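PDB 2JHP: core protein VP4 from Bluetongue virus, which caps the 5' ends of viral mRNAs as a multidomain RNA-capping enzyme and forms part of the inner capsid of the virus. Local coordinates for residues Ala303-Ile309 with Tyr334-Met340; Trp38-Lys43 with Arg519-Val525; Val54-Ile59 with Gln77-Lys83. All blocks are in the same frame, centred on the assembly; numbering follows the deposited sequence.

Interaction 1 stands apart at one end of the elongated chain, while interactions 2 and 3 share the other end: the centre of interaction 1 lies about 61 Å from that of interaction 2 and about 58 Å from that of interaction 3. Interaction 1 runs close to a ligand site, with the Lys306 side chain about 6 Å from a bound S-adenosyl-L-homocysteine and the Leu304 side chain about 10 Å from a guanine. Interactions 2 and 3 have centres about 21 Å apart and nearest atoms about 8 Å apart. Both involve the N-terminal parallel sheet domain: helix 34-41 supplies Trp38 to interaction 2, and Leu34 and Leu37 touch Trp57 of interaction 3.

Interaction 1 (Ala303-Ile309 with Tyr334-Met340); sequences ALIKHRI and YELRNFM
Strands 303-308 and 335-340 pair antiparallel, their axes 4.5 Å apart and 152° between directions. Ala303, Ile305 and His307 face Met340, Asn338 and Leu336 in hydrogen-bonded pairs: Ala303 N to Met340 O 2.9 Å, Met340 N to Ala303 O 2.8 Å, Ile305 N to Asn338 O 2.7 Å, Asn338 N to Ile305 O 2.8 Å and Leu336 N to His307 O 2.8 Å; His307 N to Leu336 O is weak at 3.2 Å, and Ile309 N reaches Tyr334 O at 3.2 Å. These are the fifth and the reversed seventh strands of a 3-2-1-4-5-7-6 sheet, the signature of Rossmann-like, S-adenosylmethionine-dependent methyltransferases. Charges gather on the face of Lys306, Arg337 and Glu335. With Glu335 extended (t, t), its OE1 meets Lys306 NZ in a 2.6 Å salt bridge; Arg337 NE hydrogen-bonds to Gln326 and NH2 forms a salt bridge with Asp265. Apolar contacts include Ile305 CG1 to Met340 SD (3.6 Å) on the Ala303 face and, on the other, Leu304 CD1 to Phe339 CB (3.9 Å).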
loop_
_atom_site.group_PDB
_atom_site.type_symbol
_atom_site.label_atom_id
_atom_site.label_comp_id
_atom_site.label_asym_id
_atom_site.label_seq_id
_atom_site.Cartn_x
_atom_site.Cartn_y
_atom_site.Cartn_z
ATOM N N ALA A 303 -3.814 -27.175 6.526
ATOM C CA ALA A 303 -3.869 -28.189 5.488
ATOM C C ALA A 303 -4.780 -27.731 4.365
ATOM O O ALA A 303 -5.785 -27.051 4.603
ATOM C CB ALA A 303 -4.352 -29.511 6.059
ATOM N N LEU A 304 -4.411 -28.090 3.141
ATOM C CA LEU A 304 -5.302 -27.909 1.997
ATOM C C LEU A 304 -5.553 -29.252 1.308
ATOM O O LEU A 304 -4.642 -29.836 0.717
ATOM C CB LEU A 304 -4.737 -26.879 1.019
ATOM C CG LEU A 304 -5.732 -26.198 0.074
ATOM C CD1 LEU A 304 -6.748 -25.324 0.815
ATOM C CD2 LEU A 304 -4.969 -25.365 -0.920
ATOM N N ILE A 305 -6.788 -29.736 1.398
ATOM C CA ILE A 305 -7.147 -31.050 0.854
ATOM C C ILE A 305 -8.007 -30.977 -0.423
ATOM O O ILE A 305 -8.915 -30.147 -0.540
ATOM C CB ILE A 305 -7.878 -31.931 1.923
ATOM C CG1 ILE A 305 -7.261 -31.763 3.332
ATOM C CG2 ILE A 305 -7.941 -33.401 1.475
ATOM C CD1 ILE A 305 -5.848 -32.329 3.526
ATOM N N LYS A 306 -7.706 -31.860 -1.370
ATOM C CA LYS A 306 -8.527 -32.056 -2.562
ATOM C C LYS A 306 -9.959 -32.398 -2.156
ATOM O O LYS A 306 -10.176 -33.199 -1.245
ATOM C CB LYS A 306 -7.941 -33.188 -3.398
ATOM C CG LYS A 306 -8.336 -33.184 -4.856
ATOM C CD LYS A 306 -8.058 -34.550 -5.486
ATOM C CE LYS A 306 -7.558 -34.428 -6.915
ATOM N NZ LYS A 306 -8.318 -33.407 -7.675
ATOM N N HIS A 307 -10.934 -31.789 -2.819
ATOM C CA HIS A 307 -12.320 -31.981 -2.429
ATOM C C HIS A 307 -13.266 -32.129 -3.613
ATOM O O HIS A 307 -13.894 -31.158 -4.032
ATOM C CB HIS A 307 -12.782 -30.821 -1.545
ATOM C CG HIS A 307 -14.028 -31.112 -0.772
ATOM N ND1 HIS A 307 -15.284 -30.802 -1.245
ATOM C CD2 HIS A 307 -14.212 -31.687 0.441
ATOM C CE1 HIS A 307 -16.188 -31.170 -0.355
ATOM N NE2 HIS A 307 -15.566 -31.715 0.674
ATOM N N ARG A 308 -13.377 -33.339 -4.152
ATOM C CA ARG A 308 -14.368 -33.593 -5.212
ATOM C C ARG A 308 -15.741 -33.862 -4.605
ATOM O O ARG A 308 -15.869 -34.656 -3.678
ATOM C CB ARG A 308 -13.943 -34.711 -6.200
ATOM C CG ARG A 308 -13.155 -35.887 -5.609
ATOM C CD ARG A 308 -11.621 -35.675 -5.640
ATOM N NE ARG A 308 -10.961 -36.518 -6.632
ATOM C CZ ARG A 308 -10.303 -37.637 -6.347
ATOM N NH1 ARG A 308 -10.205 -38.073 -5.093
ATOM N NH2 ARG A 308 -9.748 -38.328 -7.331
ATOM N N ILE A 309 -16.751 -33.160 -5.115
ATOM C CA ILE A 309 -18.142 -33.357 -4.705
ATOM C C ILE A 309 -18.724 -34.607 -5.366
ATOM O O ILE A 309 -18.696 -34.728 -6.594
ATOM C CB ILE A 309 -19.031 -32.162 -5.088
ATOM C CG1 ILE A 309 -18.250 -30.859 -4.946
ATOM C CG2 ILE A 309 -20.319 -32.161 -4.247
ATOM C CD1 ILE A 309 -18.685 -29.754 -5.887
ATOM N N TYR A 334 -16.321 -29.911 -10.877
ATOM C CA TYR A 334 -17.000 -29.967 -9.575
ATOM C C TYR A 334 -16.099 -30.443 -8.458
ATOM O O TYR A 334 -16.304 -31.501 -7.859
ATOM C CB TYR A 334 -18.282 -30.783 -9.649
ATOM C CG TYR A 334 -19.383 -30.019 -10.321
ATOM C CD1 TYR A 334 -19.695 -30.252 -11.657
ATOM C CD2 TYR A 334 -20.093 -29.040 -9.629
ATOM C CE1 TYR A 334 -20.697 -29.545 -12.289
ATOM C CE2 TYR A 334 -21.091 -28.321 -10.246
ATOM C CZ TYR A 334 -21.397 -28.583 -11.576
ATOM O OH TYR A 334 -22.397 -27.885 -12.198
ATOM N N GLU A 335 -15.110 -29.612 -8.185
ATOM C CA GLU A 335 -14.079 -29.878 -7.200
ATOM C C GLU A 335 -13.760 -28.570 -6.489
ATOM O O GLU A 335 -13.631 -27.513 -7.120
ATOM C CB GLU A 335 -12.846 -30.417 -7.910
ATOM C CG GLU A 335 -11.711 -30.819 -7.024
ATOM C CD GLU A 335 -10.562 -31.387 -7.828
ATOM O OE1 GLU A 335 -10.709 -32.519 -8.339
ATOM O OE2 GLU A 335 -9.517 -30.703 -7.954
ATOM N N LEU A 336 -13.669 -28.646 -5.170
ATOM C CA LEU A 336 -13.309 -27.496 -4.355
ATOM C C LEU A 336 -12.012 -27.807 -3.646
ATOM O O LEU A 336 -11.400 -28.849 -3.898
ATOM C CB LEU A 336 -14.403 -27.199 -3.329
ATOM C CG LEU A 336 -15.830 -27.030 -3.857
ATOM C CD1 LEU A 336 -16.777 -27.054 -2.695
ATOM C CD2 LEU A 336 -16.019 -25.754 -4.672
ATOM N N ARG A 337 -11.592 -26.901 -2.769
ATOM C CA ARG A 337 -10.453 -27.147 -1.891
ATOM C C ARG A 337 -10.890 -27.044 -0.444
ATOM O O ARG A 337 -11.708 -26.196 -0.081
ATOM C CB ARG A 337 -9.303 -26.182 -2.183
ATOM C CG ARG A 337 -8.596 -26.431 -3.504
ATOM C CD ARG A 337 -7.903 -27.778 -3.517
ATOM N NE ARG A 337 -7.583 -28.202 -4.875
ATOM C CZ ARG A 337 -7.006 -29.360 -5.192
ATOM N NH1 ARG A 337 -6.648 -30.221 -4.246
ATOM N NH2 ARG A 337 -6.771 -29.654 -6.462
ATOM N N ASN A 338 -10.360 -27.943 0.369
ATOM C CA ASN A 338 -10.707 -28.005 1.769
ATOM C C ASN A 338 -9.578 -27.414 2.566
ATOM O O ASN A 338 -8.512 -28.017 2.673
ATOM C CB ASN A 338 -10.946 -29.456 2.191
ATOM C CG ASN A 338 -11.467 -29.581 3.611
ATOM O OD1 ASN A 338 -11.709 -30.684 4.082
ATOM N ND2 ASN A 338 -11.636 -28.461 4.299
ATOM N N PHE A 339 -9.805 -26.218 3.095
ATOM C CA PHE A 339 -8.841 -25.606 3.986
ATOM C C PHE A 339 -9.111 -26.030 5.429
ATOM O O PHE A 339 -10.254 -25.983 5.905
ATOM C CB PHE A 339 -8.830 -24.075 3.854
ATOM C CG PHE A 339 -7.970 -23.396 4.883
ATOM C CD1 PHE A 339 -6.582 -23.486 4.821
ATOM C CD2 PHE A 339 -8.547 -22.697 5.934
ATOM C CE1 PHE A 339 -5.789 -22.874 5.782
ATOM C CE2 PHE A 339 -7.762 -22.085 6.896
ATOM C CZ PHE A 339 -6.383 -22.171 6.822
ATOM N N MET A 340 -8.046 -26.442 6.108
ATOM C CA MET A 340 -8.134 -26.908 7.475
ATOM C C MET A 340 -7.173 -26.083 8.317
ATOM O O MET A 340 -5.960 -26.117 8.092
ATOM C CB MET A 340 -7.759 -28.396 7.566
ATOM C CG MET A 340 -8.626 -29.373 6.747
ATOM S SD MET A 340 -8.050 -31.097 6.763
ATOM C CE MET A 340 -8.195 -31.487 8.497
#

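Interaction 2 (Trp38-Lys43 with Arg519-Val525); sequences WLENGK and RFIGLRV
Trp38 does most of the work here. It sits on helix 34-41 with chi1 t and chi2 near 90°, which swings the indole from a sideways CA-to-CB bond over the turn formed by 519-525. Its NE1 donates to Arg519 O at 2.8 Å, the acceptor lying at the ring edge, and Trp38 CZ2 comes to 3.3 Å from Phe520 O. The apolar parts of the ring touch three further side chains: Trp38 CD1 to Ile521 CD1 at 3.6 Å, Trp38 CZ2 to Leu523 CB at 4.0 Å, and Trp38 CZ3 to Arg524 CG at 3.9 Å. Ile521, with chi1 and chi2 both m, brings CD1 to the indole while its CG2 rests 3.9 Å from Asn41 ND2.

The partner is a type II turn, Phe520 to Leu523, closed by Leu523 N to Phe520 O at 3.2 Å, whose third residue, Gly522 (phi 92°, psi 0°), is also the N-cap of helix 523-533. The contact thus joins the helix that connects strands 25-27 and 48-51 of the N-terminal parallel sheet to the helical C-terminal part of the chain.

Where the backbones meet, Gly42 CA is 3.6 Å from Gly522 N, so close that a beta carbon on Gly42 would be crowded; Gly522 CA makes a CH...O contact to Gly42 O, 3.6 Å. Val525, chi1 t, sets CG2 3.5 Å from Gly42 O. Asn41, chi1 t, accepts a hydrogen bond from His5 NE2 through OD1 and donates from ND2 to the backbone O of His65, while Leu523 (t, p) packs on His554, Val557 and Thr558 of helix 551-561.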
loop_
_atom_site.group_PDB
_atom_site.type_symbol
_atom_site.label_atom_id
_atom_site.label_comp_id
_atom_site.label_asym_id
_atom_site.label_seq_id
_atom_site.Cartn_x
_atom_site.Cartn_y
_atom_site.Cartn_z
ATOM N N TRP A 38 8.772 30.264 -7.803
ATOM C CA TRP A 38 7.788 30.232 -6.737
ATOM C C TRP A 38 6.588 31.139 -7.031
ATOM O O TRP A 38 5.438 30.712 -6.876
ATOM C CB TRP A 38 8.423 30.586 -5.395
ATOM C CG TRP A 38 7.488 30.392 -4.254
ATOM C CD1 TRP A 38 7.277 29.239 -3.557
ATOM C CD2 TRP A 38 6.613 31.374 -3.683
ATOM N NE1 TRP A 38 6.330 29.440 -2.584
ATOM C CE2 TRP A 38 5.905 30.742 -2.637
ATOM C CE3 TRP A 38 6.357 32.725 -3.955
ATOM C CZ2 TRP A 38 4.956 31.414 -1.857
ATOM C CZ3 TRP A 38 5.415 33.399 -3.178
ATOM C CH2 TRP A 38 4.727 32.739 -2.140
ATOM N N LEU A 39 6.846 32.375 -7.456
ATOM C CA LEU A 39 5.738 33.285 -7.772
ATOM C C LEU A 39 5.059 32.961 -9.108
ATOM O O LEU A 39 3.864 33.218 -9.271
ATOM C CB LEU A 39 6.115 34.774 -7.631
ATOM C CG LEU A 39 7.226 35.459 -8.423
ATOM C CD1 LEU A 39 6.705 36.011 -9.751
ATOM C CD2 LEU A 39 7.812 36.581 -7.563
ATOM N N GLU A 40 5.806 32.359 -10.032
ATOM C CA GLU A 40 5.230 31.927 -11.299
ATOM C C GLU A 40 4.334 30.715 -11.166
ATOM O O GLU A 40 3.187 30.743 -11.599
ATOM C CB GLU A 40 6.302 31.672 -12.360
ATOM C CG GLU A 40 6.606 32.900 -13.208
ATOM C CD GLU A 40 5.343 33.589 -13.701
ATOM O OE1 GLU A 40 4.391 32.881 -14.113
ATOM O OE2 GLU A 40 5.306 34.840 -13.668
ATOM N N ASN A 41 4.874 29.655 -10.573
ATOM C CA ASN A 41 4.132 28.418 -10.322
ATOM C C ASN A 41 2.843 28.666 -9.526
ATOM O O ASN A 41 1.828 28.016 -9.772
ATOM C CB ASN A 41 5.033 27.385 -9.609
ATOM C CG ASN A 41 4.537 25.944 -9.765
ATOM O OD1 ASN A 41 3.569 25.677 -10.477
ATOM N ND2 ASN A 41 5.210 25.010 -9.096
ATOM N N GLY A 42 2.883 29.627 -8.600
ATOM C CA GLY A 42 1.737 29.936 -7.741
ATOM C C GLY A 42 0.543 30.549 -8.445
ATOM O O GLY A 42 -0.540 30.646 -7.862
ATOM N N LYS A 43 0.746 30.994 -9.687
ATOM C CA LYS A 43 -0.325 31.578 -10.504
ATOM C C LYS A 43 -1.270 30.510 -11.049
ATOM O O LYS A 43 -2.411 30.805 -11.416
ATOM C CB LYS A 43 0.250 32.376 -11.675
ATOM C CG LYS A 43 1.070 33.576 -11.269
ATOM C CD LYS A 43 1.309 34.503 -12.444
ATOM C CE LYS A 43 2.456 35.475 -12.183
ATOM N NZ LYS A 43 2.381 36.174 -10.865
ATOM N N ARG A 519 7.052 24.652 1.068
ATOM C CA ARG A 519 6.862 24.877 -0.359
ATOM C C ARG A 519 5.891 26.043 -0.548
ATOM O O ARG A 519 6.276 27.082 -1.072
ATOM C CB ARG A 519 6.411 23.587 -1.062
ATOM C CG ARG A 519 7.556 22.546 -1.201
ATOM C CD ARG A 519 7.086 21.101 -1.168
ATOM N NE ARG A 519 6.812 20.668 0.202
ATOM C CZ ARG A 519 5.626 20.271 0.649
ATOM N NH1 ARG A 519 4.577 20.214 -0.174
ATOM N NH2 ARG A 519 5.493 19.916 1.920
ATOM N N PHE A 520 4.656 25.868 -0.074
ATOM C CA PHE A 520 3.601 26.898 -0.038
ATOM C C PHE A 520 3.276 27.475 -1.412
ATOM O O PHE A 520 3.069 28.691 -1.566
ATOM C CB PHE A 520 3.928 28.013 0.964
ATOM C CG PHE A 520 4.183 27.522 2.355
ATOM C CD1 PHE A 520 5.417 27.733 2.960
ATOM C CD2 PHE A 520 3.191 26.842 3.068
ATOM C CE1 PHE A 520 5.661 27.284 4.245
ATOM C CE2 PHE A 520 3.428 26.378 4.352
ATOM C CZ PHE A 520 4.668 26.605 4.942
ATOM N N ILE A 521 3.234 26.587 -2.401
ATOM C CA ILE A 521 2.956 26.964 -3.780
ATOM C C ILE A 521 1.520 27.478 -3.891
ATOM O O ILE A 521 0.571 26.814 -3.465
ATOM C CB ILE A 521 3.208 25.782 -4.765
ATOM C CG1 ILE A 521 4.670 25.296 -4.694
ATOM C CG2 ILE A 521 2.800 26.160 -6.186
ATOM C CD1 ILE A 521 5.727 26.344 -5.049
ATOM N N GLY A 522 1.381 28.679 -4.438
ATOM C CA GLY A 522 0.075 29.271 -4.630
ATOM C C GLY A 522 -0.396 30.152 -3.491
ATOM O O GLY A 522 -1.493 30.728 -3.561
ATOM N N LEU A 523 0.434 30.284 -2.457
ATOM C CA LEU A 523 0.074 31.045 -1.262
ATOM C C LEU A 523 -0.461 32.454 -1.555
ATOM O O LEU A 523 -1.413 32.899 -0.914
ATOM C CB LEU A 523 1.247 31.103 -0.274
ATOM C CG LEU A 523 0.963 31.655 1.132
ATOM C CD1 LEU A 523 0.040 30.731 1.918
ATOM C CD2 LEU A 523 2.264 31.877 1.877
ATOM N N ARG A 524 0.145 33.144 -2.520
ATOM C CA ARG A 524 -0.263 34.520 -2.842
ATOM C C ARG A 524 -1.684 34.592 -3.393
ATOM O O ARG A 524 -2.489 35.418 -2.970
ATOM C CB ARG A 524 0.708 35.164 -3.828
ATOM C CG ARG A 524 2.090 35.377 -3.250
ATOM C CD ARG A 524 2.618 36.736 -3.665
ATOM N NE ARG A 524 3.572 37.267 -2.690
ATOM C CZ ARG A 524 4.284 38.377 -2.867
ATOM N NH1 ARG A 524 4.165 39.075 -3.993
ATOM N NH2 ARG A 524 5.120 38.790 -1.920
ATOM N N VAL A 525 -1.979 33.706 -4.334
ATOM C CA VAL A 525 -3.328 33.572 -4.884
ATOM C C VAL A 525 -4.334 33.217 -3.798
ATOM O O VAL A 525 -5.441 33.746 -3.763
ATOM C CB VAL A 525 -3.360 32.558 -6.046
ATOM C CG1 VAL A 525 -4.755 32.019 -6.255
ATOM C CG2 VAL A 525 -2.840 33.234 -7.315
#

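Interaction 3 (Val54-Ile59 with Gln77-Lys83); sequences VSKWTI and QLADIIK
Ile59, the first residue of helix 59-64, has the most surface covered. Its CA-to-CB bond points toward segment 77-83; with chi1 t and chi2 p the side chain meets four residues: Ile59 CB to Leu78 CD2 at 3.8 Å, Ile59 CG2 to Ile81 CG1 at 4.1 Å, Ile59 CG2 to Asp80 OD2 at 3.2 Å, and Ile59 CD1 to Lys83 CD at 3.5 Å. Leu78 (chi1 m) fills the space between Ile59 and Val54, with Val54 CG2 to Leu78 CD1 at 4.3 Å, and meets Phe69. Ala79 supplies the polar link, its N donating to Trp57 O at 3.0 Å. Trp57 ends a type I turn from Val54, closed by Trp57 N to Val54 O at 3.1 Å; Leu78 N to Ile81 O, 3.2 Å, draws in the loop between strands 75-77 and 82-84. Thr58 N-caps helix 59-64, and Gln61 bonds back to Thr58 N. The connection from strand 48-51 to helix 59-64 is held against a beta hairpin, within the beta-alpha-beta crossover to strand 67-71 of the N-terminal parallel sheet.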
loop_
_atom_site.group_PDB
_atom_site.type_symbol
_atom_site.label_atom_id
_atom_site.label_comp_id
_atom_site.label_asym_id
_atom_site.label_seq_id
_atom_site.Cartn_x
_atom_site.Cartn_y
_atom_site.Cartn_z
ATOM N N VAL A 54 15.567 23.482 -17.428
ATOM C CA VAL A 54 15.398 23.278 -15.978
ATOM C C VAL A 54 16.671 22.740 -15.338
ATOM O O VAL A 54 16.664 22.334 -14.172
ATOM C CB VAL A 54 14.226 22.300 -15.631
ATOM C CG1 VAL A 54 12.868 22.958 -15.852
ATOM C CG2 VAL A 54 14.339 20.981 -16.403
ATOM N N SER A 55 17.762 22.764 -16.102
ATOM C CA SER A 55 18.980 22.027 -15.768
ATOM C C SER A 55 19.767 22.574 -14.571
ATOM O O SER A 55 20.649 21.886 -14.055
ATOM C CB SER A 55 19.891 21.937 -16.991
ATOM O OG SER A 55 20.480 23.199 -17.279
ATOM N N LYS A 56 19.464 23.799 -14.139
ATOM C CA LYS A 56 20.141 24.382 -12.978
ATOM C C LYS A 56 19.358 24.196 -11.666
ATOM O O LYS A 56 19.722 24.752 -10.623
ATOM C CB LYS A 56 20.509 25.852 -13.227
ATOM C CG LYS A 56 19.339 26.822 -13.292
ATOM C CD LYS A 56 19.861 28.239 -13.422
ATOM C CE LYS A 56 18.829 29.259 -12.994
ATOM N NZ LYS A 56 19.377 30.644 -13.107
ATOM N N TRP A 57 18.301 23.388 -11.730
ATOM C CA TRP A 57 17.486 23.056 -10.555
ATOM C C TRP A 57 17.658 21.600 -10.105
ATOM O O TRP A 57 17.780 20.692 -10.939
ATOM C CB TRP A 57 16.011 23.370 -10.824
ATOM C CG TRP A 57 15.774 24.794 -11.282
ATOM C CD1 TRP A 57 15.264 25.196 -12.484
ATOM C CD2 TRP A 57 16.053 25.994 -10.546
ATOM N NE1 TRP A 57 15.197 26.568 -12.537
ATOM C CE2 TRP A 57 15.679 27.083 -11.362
ATOM C CE3 TRP A 57 16.582 26.254 -9.272
ATOM C CZ2 TRP A 57 15.817 28.412 -10.950
ATOM C CZ3 TRP A 57 16.717 27.573 -8.862
ATOM C CH2 TRP A 57 16.337 28.637 -9.700
ATOM N N THR A 58 17.682 21.386 -8.788
ATOM C CA THR A 58 17.794 20.032 -8.233
ATOM C C THR A 58 16.450 19.296 -8.280
ATOM O O THR A 58 15.376 19.915 -8.303
ATOM C CB THR A 58 18.315 20.013 -6.778
ATOM O OG1 THR A 58 17.327 20.570 -5.907
ATOM C CG2 THR A 58 19.649 20.776 -6.629
ATOM N N ILE A 59 16.524 17.972 -8.293
ATOM C CA ILE A 59 15.348 17.109 -8.320
ATOM C C ILE A 59 14.311 17.452 -7.225
ATOM O O ILE A 59 13.135 17.672 -7.528
ATOM C CB ILE A 59 15.751 15.592 -8.321
ATOM C CG1 ILE A 59 14.523 14.703 -8.150
ATOM C CG2 ILE A 59 16.755 15.268 -7.233
ATOM C CD1 ILE A 59 13.640 14.695 -9.313
ATOM N N GLN A 77 18.579 15.878 -17.826
ATOM C CA GLN A 77 19.706 16.337 -17.024
ATOM C C GLN A 77 19.308 17.469 -16.076
ATOM O O GLN A 77 19.020 18.587 -16.508
ATOM C CB GLN A 77 20.867 16.780 -17.920
ATOM C CG GLN A 77 22.082 17.263 -17.147
ATOM C CD GLN A 77 22.767 16.145 -16.387
ATOM O OE1 GLN A 77 23.497 15.336 -16.977
ATOM N NE2 GLN A 77 22.554 16.100 -15.073
ATOM N N LEU A 78 19.296 17.162 -14.784
ATOM C CA LEU A 78 19.051 18.154 -13.739
ATOM C C LEU A 78 20.373 18.602 -13.110
ATOM O O LEU A 78 21.443 18.115 -13.498
ATOM C CB LEU A 78 18.101 17.584 -12.678
ATOM C CG LEU A 78 16.580 17.734 -12.808
ATOM C CD1 LEU A 78 16.086 17.731 -14.241
ATOM C CD2 LEU A 78 15.878 16.648 -12.010
ATOM N N ALA A 79 20.307 19.532 -12.155
ATOM C CA ALA A 79 21.516 20.076 -11.504
ATOM C C ALA A 79 22.092 19.103 -10.492
ATOM O O ALA A 79 23.199 19.286 -9.996
ATOM C CB ALA A 79 21.200 21.402 -10.819
ATOM N N ASP A 80 21.319 18.061 -10.220
ATOM C CA ASP A 80 21.487 17.208 -9.064
ATOM C C ASP A 80 21.876 15.814 -9.527
ATOM O O ASP A 80 22.907 15.281 -9.122
ATOM C CB ASP A 80 20.131 17.140 -8.336
ATOM C CG ASP A 80 20.245 16.672 -6.892
ATOM O OD1 ASP A 80 21.288 16.101 -6.500
ATOM O OD2 ASP A 80 19.272 16.889 -6.141
ATOM N N ILE A 81 21.016 15.231 -10.365
ATOM C CA ILE A 81 21.160 13.868 -10.864
ATOM C C ILE A 81 20.713 13.807 -12.328
ATOM O O ILE A 81 20.154 14.775 -12.859
ATOM C CB ILE A 81 20.314 12.851 -10.026
ATOM C CG1 ILE A 81 18.823 13.212 -10.053
ATOM C CG2 ILE A 81 20.828 12.743 -8.582
ATOM C CD1 ILE A 81 17.908 12.071 -9.649
ATOM N N ILE A 82 20.974 12.675 -12.976
ATOM C CA ILE A 82 20.389 12.384 -14.278
ATOM C C ILE A 82 19.060 11.664 -14.008
ATOM O O ILE A 82 19.023 10.444 -13.796
ATOM C CB ILE A 82 21.357 11.566 -15.184
ATOM C CG1 ILE A 82 22.647 12.360 -15.430
ATOM C CG2 ILE A 82 20.706 11.236 -16.515
ATOM C CD1 ILE A 82 23.751 11.593 -16.126
ATOM N N LYS A 83 17.978 12.440 -13.990
ATOM C CA LYS A 83 16.666 11.953 -13.562
ATOM C C LYS A 83 15.988 11.072 -14.601
ATOM O O LYS A 83 15.804 11.497 -15.737
ATOM C CB LYS A 83 15.747 13.137 -13.215
ATOM C CG LYS A 83 14.303 12.758 -12.874
ATOM C CD LYS A 83 14.195 12.001 -11.547
ATOM C CE LYS A 83 12.788 11.451 -11.320
ATOM N NZ LYS A 83 12.590 10.066 -11.842
#